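Local structure of protein (thiaminase I) (Bacillus subtilis, 3THI) at residues I124-Y128 with L194-M198; T133-I139 with N197-P203; I149-G153 with P203-V207; I189-R193 with L357-G362. The protein catalyses the breakdown of thiamin by base exchange, probably splitting it and passing the pyrimidine part to another nucleophile. One frame throughout, in Å; residues are numbered along the deposited sequence.

Helix 186-199 runs through interactions 1, 2 and 4, and helix 201-205, which follows it, carries interaction 3 and part of interaction 2. Interactions 2 and 3 lie closest, with centres about 10 Å apart, and share Pro203. Interactions 1 and 2, about 11 Å apart, share Asn197 and Met198, and Tyr128 OH of interaction 1 lies 3.0 Å from Thr133 OG1 of interaction 2, probably hydrogen-bonded. Met151 of interaction 3 packs its SD 3.7 Å from Leu195 CB of interaction 1. Interaction 4 extends the packing to helix 357-361, near the end of the modelled chain. All four centres lie about 16 to 24 Å from the centre of the chain.

Interaction 1 of 4, residues I124-Y128 with L194-M198; sequences IYELY and LLINM
Ile124-Tyr128 and Leu194-Met198 are helical segments that run in the same general direction, 30° apart, with a closest axis approach of 10.4 Å. Leu194 puts one methyl on each of two tyrosines. Leu194 CD1 lies over a face of the Tyr128 ring, 4.0 Å from the centroid, as a CH-pi contact. Leu194 CD2 meets Tyr125 CD1 at 3.3 Å. The Tyr128 ring reaches the other helix because CG stands anti to the backbone N (chi1 180°). Met198 comes to this ring at its edge. Met198 CG lies in the ring plane, 3.7 Å from Tyr128 CD1, and the Met198 sulfur makes a Met-aromatic contact, 5.4 Å from the centroid. The bend at the end of the Met198 chain (chi3 -93°) turns Met198 CE toward the Ile124 carbonyl, 3.4 Å from Ile124 O. Deeper in, Ile124 CG2 meets Leu195 CD2 at 3.7 Å, the two side chains crossing at about a right angle. Leu195 also packs on Ile229 of strand 227-231 and on Leu147 of strand 147-149, so these helices lie beside the strands of the thiaminase domain. Asn197 and Tyr128 touch obliquely. The two segments therefore adhere through methyl, sulfur and ring contacts, while Tyr128 OH and Asn197 ND2 turn instead to Thr133, in the loop after helix 124-131.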
loop_
_atom_site.group_PDB
_atom_site.type_symbol
_atom_site.label_atom_id
_atom_site.label_comp_id
_atom_site.label_asym_id
_atom_site.label_seq_id
_atom_site.Cartn_x
_atom_site.Cartn_y
_atom_site.Cartn_z
ATOM N N ILE A 124 -6.770 -16.766 -6.360
ATOM C CA ILE A 124 -5.543 -17.564 -6.251
ATOM C C ILE A 124 -5.691 -19.054 -6.584
ATOM O O ILE A 124 -4.745 -19.677 -7.067
ATOM C CB ILE A 124 -4.847 -17.385 -4.864
ATOM C CG1 ILE A 124 -5.778 -17.824 -3.730
ATOM C CG2 ILE A 124 -4.396 -15.931 -4.684
ATOM C CD1 ILE A 124 -5.103 -17.936 -2.383
ATOM N N TYR A 125 -6.877 -19.611 -6.346
ATOM C CA TYR A 125 -7.135 -21.014 -6.651
ATOM C C TYR A 125 -7.255 -21.209 -8.156
ATOM O O TYR A 125 -6.845 -22.236 -8.690
ATOM C CB TYR A 125 -8.374 -21.512 -5.907
ATOM C CG TYR A 125 -8.182 -21.497 -4.401
ATOM C CD1 TYR A 125 -7.466 -22.514 -3.763
ATOM C CD2 TYR A 125 -8.664 -20.438 -3.621
ATOM C CE1 TYR A 125 -7.225 -22.477 -2.388
ATOM C CE2 TYR A 125 -8.428 -20.395 -2.240
ATOM C CZ TYR A 125 -7.703 -21.420 -1.633
ATOM O OH TYR A 125 -7.441 -21.389 -0.277
ATOM N N GLU A 126 -7.798 -20.214 -8.843
ATOM C CA GLU A 126 -7.903 -20.271 -10.299
ATOM C C GLU A 126 -6.492 -20.068 -10.862
ATOM O O GLU A 126 -6.147 -20.617 -11.912
ATOM C CB GLU A 126 -8.834 -19.176 -10.825
ATOM C CG GLU A 126 -10.322 -19.453 -10.640
ATOM C CD GLU A 126 -11.184 -18.262 -11.031
ATOM O OE1 GLU A 126 -10.614 -17.184 -11.298
ATOM O OE2 GLU A 126 -12.430 -18.389 -11.061
ATOM N N LEU A 127 -5.675 -19.300 -10.138
ATOM C CA LEU A 127 -4.294 -19.038 -10.538
ATOM C C LEU A 127 -3.507 -20.346 -10.438
ATOM O O LEU A 127 -2.713 -20.666 -11.314
ATOM C CB LEU A 127 -3.654 -17.996 -9.611
ATOM C CG LEU A 127 -2.631 -16.981 -10.144
ATOM C CD1 LEU A 127 -1.697 -16.572 -9.003
ATOM C CD2 LEU A 127 -1.839 -17.524 -11.322
ATOM N N TYR A 128 -3.736 -21.090 -9.359
ATOM C CA TYR A 128 -3.058 -22.363 -9.148
ATOM C C TYR A 128 -3.364 -23.384 -10.247
ATOM O O TYR A 128 -2.483 -24.149 -10.650
ATOM C CB TYR A 128 -3.415 -22.959 -7.784
ATOM C CG TYR A 128 -2.723 -24.278 -7.534
ATOM C CD1 TYR A 128 -1.389 -24.320 -7.130
ATOM C CD2 TYR A 128 -3.382 -25.481 -7.754
ATOM C CE1 TYR A 128 -0.726 -25.530 -6.958
ATOM C CE2 TYR A 128 -2.727 -26.699 -7.587
ATOM C CZ TYR A 128 -1.398 -26.718 -7.192
ATOM O OH TYR A 128 -0.737 -27.921 -7.063
ATOM N N LEU A 194 -0.820 -21.840 -0.431
ATOM C CA LEU A 194 -1.012 -22.023 -1.863
ATOM C C LEU A 194 -0.124 -21.033 -2.630
ATOM O O LEU A 194 0.503 -21.395 -3.628
ATOM C CB LEU A 194 -2.477 -21.814 -2.238
ATOM C CG LEU A 194 -2.787 -22.213 -3.677
ATOM C CD1 LEU A 194 -2.496 -23.691 -3.861
ATOM C CD2 LEU A 194 -4.214 -21.891 -4.022
ATOM N N LEU A 195 -0.056 -19.798 -2.128
ATOM C CA LEU A 195 0.756 -18.747 -2.725
ATOM C C LEU A 195 2.232 -19.104 -2.653
ATOM O O LEU A 195 2.966 -18.912 -3.617
ATOM C CB LEU A 195 0.528 -17.430 -1.998
ATOM C CG LEU A 195 -0.787 -16.713 -2.230
ATOM C CD1 LEU A 195 -0.937 -15.617 -1.205
ATOM C CD2 LEU A 195 -0.834 -16.165 -3.653
ATOM N N ILE A 196 2.662 -19.574 -1.486
ATOM C CA ILE A 196 4.044 -19.979 -1.266
ATOM C C ILE A 196 4.354 -21.168 -2.173
ATOM O O ILE A 196 5.423 -21.251 -2.781
ATOM C CB ILE A 196 4.262 -20.356 0.215
ATOM C CG1 ILE A 196 4.196 -19.090 1.079
ATOM C CG2 ILE A 196 5.572 -21.103 0.396
ATOM C CD1 ILE A 196 4.037 -19.353 2.572
ATOM N N ASN A 197 3.384 -22.066 -2.285
ATOM C CA ASN A 197 3.529 -23.239 -3.129
ATOM C C ASN A 197 3.739 -22.844 -4.600
ATOM O O ASN A 197 4.520 -23.479 -5.327
ATOM C CB ASN A 197 2.289 -24.128 -3.001
ATOM C CG ASN A 197 2.473 -25.463 -3.676
ATOM O OD1 ASN A 197 3.377 -26.229 -3.326
ATOM N ND2 ASN A 197 1.642 -25.741 -4.662
ATOM N N MET A 198 3.037 -21.801 -5.034
ATOM C CA MET A 198 3.151 -21.328 -6.413
ATOM C C MET A 198 4.440 -20.549 -6.696
ATOM O O MET A 198 5.021 -20.655 -7.780
ATOM C CB MET A 198 1.935 -20.467 -6.785
ATOM C CG MET A 198 0.614 -21.245 -6.811
ATOM S SD MET A 198 -0.732 -20.304 -7.554
ATOM C CE MET A 198 -1.490 -19.502 -6.066
#

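Interaction 2 of 4, residues T133-I139 with N197-P203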
loop_
_atom_site.group_PDB
_atom_site.type_symbol
_atom_site.label_atom_id
_atom_site.label_comp_id
_atom_site.label_asym_id
_atom_site.label_seq_id
_atom_site.Cartn_x
_atom_site.Cartn_y
_atom_site.Cartn_z
ATOM N N THR A 133 2.176 -25.682 -8.913
ATOM C CA THR A 133 3.213 -25.569 -7.897
ATOM C C THR A 133 4.567 -25.234 -8.497
ATOM O O THR A 133 4.901 -25.701 -9.586
ATOM C CB THR A 133 3.364 -26.908 -7.140
ATOM O OG1 THR A 133 2.148 -27.223 -6.461
ATOM C CG2 THR A 133 4.483 -26.839 -6.133
ATOM N N SER A 134 5.331 -24.405 -7.796
ATOM C CA SER A 134 6.673 -24.081 -8.250
ATOM C C SER A 134 7.432 -25.405 -8.160
ATOM O O SER A 134 7.137 -26.238 -7.303
ATOM C CB SER A 134 7.319 -23.064 -7.309
ATOM O OG SER A 134 8.726 -23.052 -7.468
ATOM N N HIS A 135 8.387 -25.615 -9.052
ATOM C CA HIS A 135 9.165 -26.840 -9.018
ATOM C C HIS A 135 10.634 -26.493 -8.909
ATOM O O HIS A 135 11.498 -27.284 -9.284
ATOM C CB HIS A 135 8.900 -27.668 -10.273
ATOM C CG HIS A 135 7.524 -28.248 -10.324
ATOM N ND1 HIS A 135 6.628 -27.951 -11.328
ATOM C CD2 HIS A 135 6.880 -29.095 -9.482
ATOM C CE1 HIS A 135 5.492 -28.587 -11.102
ATOM N NE2 HIS A 135 5.618 -29.288 -9.989
ATOM N N SER A 136 10.914 -25.298 -8.397
ATOM C CA SER A 136 12.287 -24.845 -8.237
ATOM C C SER A 136 12.390 -23.796 -7.153
ATOM O O SER A 136 11.520 -22.939 -7.026
ATOM C CB SER A 136 12.818 -24.263 -9.542
ATOM O OG SER A 136 14.198 -23.971 -9.401
ATOM N N GLU A 137 13.468 -23.854 -6.388
ATOM C CA GLU A 137 13.686 -22.903 -5.308
ATOM C C GLU A 137 14.627 -21.779 -5.708
ATOM O O GLU A 137 14.916 -20.897 -4.913
ATOM C CB GLU A 137 14.235 -23.631 -4.082
ATOM C CG GLU A 137 13.165 -24.324 -3.267
ATOM C CD GLU A 137 12.205 -23.348 -2.624
ATOM O OE1 GLU A 137 12.563 -22.775 -1.585
ATOM O OE2 GLU A 137 11.093 -23.152 -3.149
ATOM N N GLN A 138 15.083 -21.808 -6.956
ATOM C CA GLN A 138 16.011 -20.815 -7.474
ATOM C C GLN A 138 15.425 -19.408 -7.451
ATOM O O GLN A 138 14.219 -19.223 -7.614
ATOM C CB GLN A 138 16.416 -21.187 -8.895
ATOM C CG GLN A 138 15.275 -21.177 -9.891
ATOM C CD GLN A 138 15.676 -21.749 -11.232
ATOM O OE1 GLN A 138 16.252 -21.058 -12.077
ATOM N NE2 GLN A 138 15.373 -23.015 -11.438
ATOM N N ILE A 139 16.291 -18.423 -7.243
ATOM C CA ILE A 139 15.885 -17.023 -7.194
ATOM C C ILE A 139 16.580 -16.276 -8.345
ATOM O O ILE A 139 17.796 -16.088 -8.330
ATOM C CB ILE A 139 16.302 -16.383 -5.839
ATOM C CG1 ILE A 139 15.846 -17.248 -4.658
ATOM C CG2 ILE A 139 15.703 -14.998 -5.696
ATOM C CD1 ILE A 139 16.513 -16.871 -3.368
ATOM N N ASN A 197 3.384 -22.066 -2.285
ATOM C CA ASN A 197 3.529 -23.239 -3.129
ATOM C C ASN A 197 3.739 -22.844 -4.600
ATOM O O ASN A 197 4.520 -23.479 -5.327
ATOM C CB ASN A 197 2.289 -24.128 -3.001
ATOM C CG ASN A 197 2.473 -25.463 -3.676
ATOM O OD1 ASN A 197 3.377 -26.229 -3.326
ATOM N ND2 ASN A 197 1.642 -25.741 -4.662
ATOM N N MET A 198 3.037 -21.801 -5.034
ATOM C CA MET A 198 3.151 -21.328 -6.413
ATOM C C MET A 198 4.440 -20.549 -6.696
ATOM O O MET A 198 5.021 -20.655 -7.780
ATOM C CB MET A 198 1.935 -20.467 -6.785
ATOM C CG MET A 198 0.614 -21.245 -6.811
ATOM S SD MET A 198 -0.732 -20.304 -7.554
ATOM C CE MET A 198 -1.490 -19.502 -6.066
ATOM N N ALA A 199 4.886 -19.791 -5.698
ATOM C CA ALA A 199 6.077 -18.954 -5.808
ATOM C C ALA A 199 7.390 -19.638 -5.453
ATOM O O ALA A 199 8.439 -19.320 -6.022
ATOM C CB ALA A 199 5.901 -17.706 -4.948
ATOM N N GLY A 200 7.320 -20.592 -4.531
ATOM C CA GLY A 200 8.520 -21.263 -4.069
ATOM C C GLY A 200 8.824 -20.643 -2.717
ATOM O O GLY A 200 8.615 -19.445 -2.519
ATOM N N GLU A 201 9.307 -21.447 -1.780
ATOM C CA GLU A 201 9.594 -20.961 -0.435
ATOM C C GLU A 201 10.648 -19.864 -0.395
ATOM O O GLU A 201 10.388 -18.771 0.095
ATOM C CB GLU A 201 10.005 -22.123 0.476
ATOM C CG GLU A 201 10.190 -21.738 1.944
ATOM C CD GLU A 201 10.478 -22.934 2.836
ATOM O OE1 GLU A 201 10.388 -24.083 2.354
ATOM O OE2 GLU A 201 10.800 -22.731 4.028
ATOM N N LYS A 202 11.843 -20.174 -0.888
ATOM C CA LYS A 202 12.934 -19.213 -0.891
ATOM C C LYS A 202 12.626 -18.000 -1.750
ATOM O O LYS A 202 12.885 -16.877 -1.333
ATOM C CB LYS A 202 14.253 -19.862 -1.325
ATOM C CG LYS A 202 14.901 -20.718 -0.251
ATOM C CD LYS A 202 16.188 -21.350 -0.767
ATOM C CE LYS A 202 17.102 -21.768 0.377
ATOM N NZ LYS A 202 17.657 -20.579 1.102
ATOM N N PRO A 203 12.100 -18.209 -2.974
ATOM C CA PRO A 203 11.797 -17.036 -3.794
ATOM C C PRO A 203 10.787 -16.111 -3.114
ATOM O O PRO A 203 10.972 -14.898 -3.124
ATOM C CB PRO A 203 11.250 -17.656 -5.075
ATOM C CG PRO A 203 12.042 -18.922 -5.181
ATOM C CD PRO A 203 11.983 -19.443 -3.774
HETATM O O HOH W 1 9.198 -20.506 -8.060
#
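Glu137 CG stands anti to its carbonyl carbon (chi1 -81°), and a bend at chi2 (-66°) folds the carboxylate back onto Glu201 and Lys202. Lys202 N gives a nearly straight bond of 2.8 Å to Glu137 OE1, on the syn side of the carboxylate. Glu201 N gives a weak one to Glu137 OE2. The carboxylate thus sits at the start of helix 201-205, where the first backbone N-H groups and the helix N-terminus would probably stabilise its negative charge. Gly200 holds the N-cap position. It ends helix 186-199 with a positive phi (103°), and Gly200 CA lies 3.3 Å from Glu137 OE2. Ser134 forms an ST turn in the loop, its OG accepting from Ser136 N. The backbone of Ser134 is tied to the end of helix 186-199 by Ser134 N to Asn197 O, 2.8 Å and almost straight, in the carbonyl plane. A water linked to Ser134 OG gives a bond to Ala199 O. Thr133 OG1 and Asn197 ND2 are modelled very close, so the length of that bond is doubtful. Farther along, Pro203 packs against the loop, with Pro203 CG 3.3 Å from Gln138 O and 4.2 Å from Ile139 CG1.

Interaction 3 of 4, residues I149-G153 with P203-V207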
loop_
_atom_site.group_PDB
_atom_site.type_symbol
_atom_site.label_atom_id
_atom_site.label_comp_id
_atom_site.label_asym_id
_atom_site.label_seq_id
_atom_site.Cartn_x
_atom_site.Cartn_y
_atom_site.Cartn_z
ATOM N N ILE A 149 6.077 -13.350 -6.016
ATOM C CA ILE A 149 5.373 -12.619 -4.979
ATOM C C ILE A 149 6.240 -12.426 -3.746
ATOM O O ILE A 149 6.966 -13.320 -3.323
ATOM C CB ILE A 149 4.039 -13.291 -4.579
ATOM C CG1 ILE A 149 3.241 -12.360 -3.653
ATOM C CG2 ILE A 149 4.292 -14.642 -3.928
ATOM C CD1 ILE A 149 1.922 -12.927 -3.156
ATOM N N ASN A 150 6.190 -11.217 -3.209
ATOM C CA ASN A 150 6.936 -10.871 -2.020
ATOM C C ASN A 150 6.121 -11.247 -0.781
ATOM O O ASN A 150 5.055 -10.679 -0.514
ATOM C CB ASN A 150 7.259 -9.369 -2.026
ATOM C CG ASN A 150 8.135 -8.952 -0.866
ATOM O OD1 ASN A 150 8.361 -9.724 0.063
ATOM N ND2 ASN A 150 8.645 -7.729 -0.921
ATOM N N MET A 151 6.605 -12.244 -0.057
ATOM C CA MET A 151 5.947 -12.683 1.160
ATOM C C MET A 151 6.976 -12.725 2.279
ATOM O O MET A 151 6.789 -13.403 3.273
ATOM C CB MET A 151 5.279 -14.046 0.958
ATOM C CG MET A 151 4.033 -13.963 0.092
ATOM S SD MET A 151 3.120 -15.502 -0.099
ATOM C CE MET A 151 2.292 -15.635 1.472
ATOM N N ALA A 152 8.082 -12.016 2.076
ATOM C CA ALA A 152 9.168 -11.925 3.046
ATOM C C ALA A 152 8.770 -10.917 4.128
ATOM O O ALA A 152 8.055 -9.954 3.859
ATOM C CB ALA A 152 10.435 -11.460 2.346
ATOM N N GLY A 153 9.262 -11.105 5.344
ATOM C CA GLY A 153 8.901 -10.171 6.402
ATOM C C GLY A 153 7.668 -10.650 7.147
ATOM O O GLY A 153 6.672 -11.045 6.518
ATOM N N PRO A 203 12.100 -18.209 -2.974
ATOM C CA PRO A 203 11.797 -17.036 -3.794
ATOM C C PRO A 203 10.787 -16.111 -3.114
ATOM O O PRO A 203 10.972 -14.898 -3.124
ATOM C CB PRO A 203 11.250 -17.656 -5.075
ATOM C CG PRO A 203 12.042 -18.922 -5.181
ATOM C CD PRO A 203 11.983 -19.443 -3.774
ATOM N N SER A 204 9.759 -16.681 -2.482
ATOM C CA SER A 204 8.752 -15.874 -1.799
ATOM C C SER A 204 9.298 -15.192 -0.549
ATOM O O SER A 204 8.813 -14.131 -0.165
ATOM C CB SER A 204 7.534 -16.712 -1.417
ATOM O OG SER A 204 7.789 -17.489 -0.256
ATOM N N GLN A 205 10.327 -15.782 0.059
ATOM C CA GLN A 205 10.920 -15.237 1.281
ATOM C C GLN A 205 12.164 -14.392 1.073
ATOM O O GLN A 205 12.699 -13.815 2.018
ATOM C CB GLN A 205 11.236 -16.368 2.264
ATOM C CG GLN A 205 10.011 -17.110 2.712
ATOM C CD GLN A 205 8.952 -16.165 3.231
ATOM O OE1 GLN A 205 9.179 -15.448 4.206
ATOM N NE2 GLN A 205 7.796 -16.143 2.574
ATOM N N TYR A 206 12.596 -14.298 -0.173
ATOM C CA TYR A 206 13.787 -13.552 -0.522
ATOM C C TYR A 206 13.738 -12.062 -0.200
ATOM O O TYR A 206 12.739 -11.389 -0.439
ATOM C CB TYR A 206 14.100 -13.750 -2.004
ATOM C CG TYR A 206 15.321 -13.006 -2.457
ATOM C CD1 TYR A 206 16.596 -13.473 -2.151
ATOM C CD2 TYR A 206 15.205 -11.834 -3.200
ATOM C CE1 TYR A 206 17.726 -12.792 -2.579
ATOM C CE2 TYR A 206 16.326 -11.148 -3.629
ATOM C CZ TYR A 206 17.579 -11.632 -3.318
ATOM O OH TYR A 206 18.683 -10.954 -3.759
ATOM N N VAL A 207 14.832 -11.578 0.380
ATOM C CA VAL A 207 15.006 -10.178 0.743
ATOM C C VAL A 207 16.363 -9.833 0.146
ATOM O O VAL A 207 17.379 -10.408 0.536
ATOM C CB VAL A 207 15.087 -9.967 2.293
ATOM C CG1 VAL A 207 15.423 -8.513 2.625
ATOM C CG2 VAL A 207 13.789 -10.359 2.952
HETATM O O HOH W 2 8.636 -14.403 -5.385
#
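Met151 and Ser204 meet backbone to backbone in the tightly packed part of the contact. Met151 N bonds to Ser204 O at 2.9 Å, in the plane of the carbonyl. Beside it, Ser204 CA approaches Ile149 O at 3.5 Å as a CA-H...O contact. Ala152 belongs to the packed part too, with Ala152 CB 3.3 Å from Gln205 O and 3.6 Å from Val207 CG2. The side chain of Met151 leads away to Leu195 and Ile196 of helix 186-199. Ser204 OG turns back to Glu201 O in its own helix. Gln205 starts out away from the loop, but a bend at chi2 (-52°) swings its amide back. Gln205 NE2 then bonds to Met151 O at 3.0 Å, from well above the carbonyl plane, so this bond is less well directed. The same nitrogen also gives a bond to Ser204 OG, nearly in the amide plane, and the two bonds fix the amide's rotation. The solvent side is looser: Val207 is exposed there, and so is Gly153, which is barely touched. Asn150 OD1 accepts from Ala152 N, an Asx turn. Gly153 follows at the N-cap of helix 154-169, so the loop is a strand-to-helix connection, held against the last turn of helix 201-205.

Interaction 4 of 4, residues I189-R193 with L357-G362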
loop_
_atom_site.group_PDB
_atom_site.type_symbol
_atom_site.label_atom_id
_atom_site.label_comp_id
_atom_site.label_asym_id
_atom_site.label_seq_id
_atom_site.Cartn_x
_atom_site.Cartn_y
_atom_site.Cartn_z
ATOM N N ILE A 189 -4.763 -19.847 6.071
ATOM C CA ILE A 189 -3.448 -20.482 6.026
ATOM C C ILE A 189 -3.287 -21.271 4.723
ATOM O O ILE A 189 -2.246 -21.190 4.075
ATOM C CB ILE A 189 -3.219 -21.404 7.253
ATOM C CG1 ILE A 189 -3.077 -20.554 8.522
ATOM C CG2 ILE A 189 -1.973 -22.259 7.064
ATOM C CD1 ILE A 189 -1.915 -19.570 8.472
ATOM N N ARG A 190 -4.329 -21.993 4.318
ATOM C CA ARG A 190 -4.272 -22.764 3.077
ATOM C C ARG A 190 -4.077 -21.823 1.897
ATOM O O ARG A 190 -3.414 -22.165 0.919
ATOM C CB ARG A 190 -5.533 -23.607 2.890
ATOM C CG ARG A 190 -5.478 -24.939 3.630
ATOM C CD ARG A 190 -6.698 -25.805 3.336
ATOM N NE ARG A 190 -7.884 -25.414 4.101
ATOM C CZ ARG A 190 -9.106 -25.291 3.586
ATOM N NH1 ARG A 190 -9.320 -25.514 2.293
ATOM N NH2 ARG A 190 -10.130 -24.996 4.374
ATOM N N GLY A 191 -4.672 -20.641 2.003
ATOM C CA GLY A 191 -4.539 -19.643 0.964
ATOM C C GLY A 191 -3.107 -19.149 0.885
ATOM O O GLY A 191 -2.519 -19.120 -0.196
ATOM N N LEU A 192 -2.519 -18.816 2.033
ATOM C CA LEU A 192 -1.146 -18.313 2.064
ATOM C C LEU A 192 -0.141 -19.382 1.630
ATOM O O LEU A 192 0.843 -19.077 0.962
ATOM C CB LEU A 192 -0.801 -17.752 3.449
ATOM C CG LEU A 192 -1.655 -16.593 3.981
ATOM C CD1 LEU A 192 -1.204 -16.205 5.374
ATOM C CD2 LEU A 192 -1.568 -15.392 3.044
ATOM N N ARG A 193 -0.403 -20.634 2.000
ATOM C CA ARG A 193 0.463 -21.742 1.616
ATOM C C ARG A 193 0.387 -21.950 0.125
ATOM O O ARG A 193 1.397 -22.221 -0.510
ATOM C CB ARG A 193 0.047 -23.044 2.296
ATOM C CG ARG A 193 0.414 -23.100 3.741
ATOM C CD ARG A 193 0.081 -24.435 4.346
ATOM N NE ARG A 193 1.050 -24.693 5.389
ATOM C CZ ARG A 193 1.945 -25.670 5.346
ATOM N NH1 ARG A 193 1.975 -26.496 4.311
ATOM N NH2 ARG A 193 2.848 -25.778 6.309
ATOM N N LEU A 357 2.956 -17.734 12.819
ATOM C CA LEU A 357 2.667 -17.767 11.383
ATOM C C LEU A 357 3.710 -18.492 10.527
ATOM O O LEU A 357 3.342 -19.292 9.658
ATOM C CB LEU A 357 2.406 -16.357 10.855
ATOM C CG LEU A 357 1.036 -16.057 10.252
ATOM C CD1 LEU A 357 -0.066 -16.615 11.114
ATOM C CD2 LEU A 357 0.863 -14.562 10.110
ATOM N N PRO A 358 5.009 -18.209 10.719
ATOM C CA PRO A 358 6.047 -18.882 9.926
ATOM C C PRO A 358 5.987 -20.418 10.058
ATOM O O PRO A 358 6.283 -21.138 9.103
ATOM C CB PRO A 358 7.336 -18.311 10.511
ATOM C CG PRO A 358 6.947 -16.923 10.853
ATOM C CD PRO A 358 5.610 -17.127 11.526
ATOM N N GLU A 359 5.617 -20.913 11.239
ATOM C CA GLU A 359 5.501 -22.361 11.464
ATOM C C GLU A 359 4.302 -22.897 10.691
ATOM O O GLU A 359 4.415 -23.885 9.961
ATOM C CB GLU A 359 5.299 -22.673 12.948
ATOM C CG GLU A 359 6.440 -22.241 13.847
ATOM C CD GLU A 359 6.380 -22.901 15.215
ATOM O OE1 GLU A 359 6.320 -24.153 15.260
ATOM O OE2 GLU A 359 6.394 -22.178 16.240
ATOM N N ALA A 360 3.159 -22.224 10.864
ATOM C CA ALA A 360 1.903 -22.578 10.204
ATOM C C ALA A 360 2.037 -22.582 8.680
ATOM O O ALA A 360 1.367 -23.353 7.986
ATOM C CB ALA A 360 0.798 -21.631 10.638
ATOM N N LEU A 361 2.916 -21.732 8.162
ATOM C CA LEU A 361 3.140 -21.640 6.723
ATOM C C LEU A 361 4.231 -22.575 6.177
ATOM O O LEU A 361 4.263 -22.844 4.977
ATOM C CB LEU A 361 3.422 -20.185 6.332
ATOM C CG LEU A 361 2.357 -19.130 6.681
ATOM C CD1 LEU A 361 2.883 -17.747 6.317
ATOM C CD2 LEU A 361 1.026 -19.418 5.965
ATOM N N GLY A 362 5.116 -23.065 7.046
ATOM C CA GLY A 362 6.170 -23.981 6.621
ATOM C C GLY A 362 7.544 -23.388 6.353
ATOM O O GLY A 362 8.423 -24.055 5.811
#
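Ala360 O is gripped by two nitrogens of one arginine. Arg193 NE reaches it at 2.9 Å, nearly straight and in the carbonyl plane, and Arg193 NH2 at 3.3 Å from above that plane. The motif is a steep helix-helix crossing: the segment 189-193 of helix 186-199 meets helix 357-361 at 72°, with axes 10.3 Å apart at their closest. Both bonds come side-on from the guanidinium, with Ala360 O at its edge, in its plane. A bend in the arginine chain at chi3 (149°) helps turn the group to this position. Leu361 O lies over one face of the same guanidinium. The positive group therefore stands at the C-terminal end of helix 357-361, where it would probably be stabilised by the carbonyls of that end. Arg193 itself is on the exposed side of the contact. The inner side is apolar. The Leu361 side chain leaves its backbone pointing away from helix 186-199, and CD2 is the part that reaches it. Leu361 CD2 touches both Leu192 CB (3.5 Å) and Ile189 CD1 (3.9 Å). Ile189 CD1 also touches Ala360 CB, at 4.0 Å. Tyr161 of helix 154-169 touches Ile189, Leu192 and Leu357, so a third helix closes the group. Gly362 is the last modelled residue and has a positive phi. The Ile189 CG2 methyl rests 3.6 Å from Ala360 O, the same oxygen that the arginine holds.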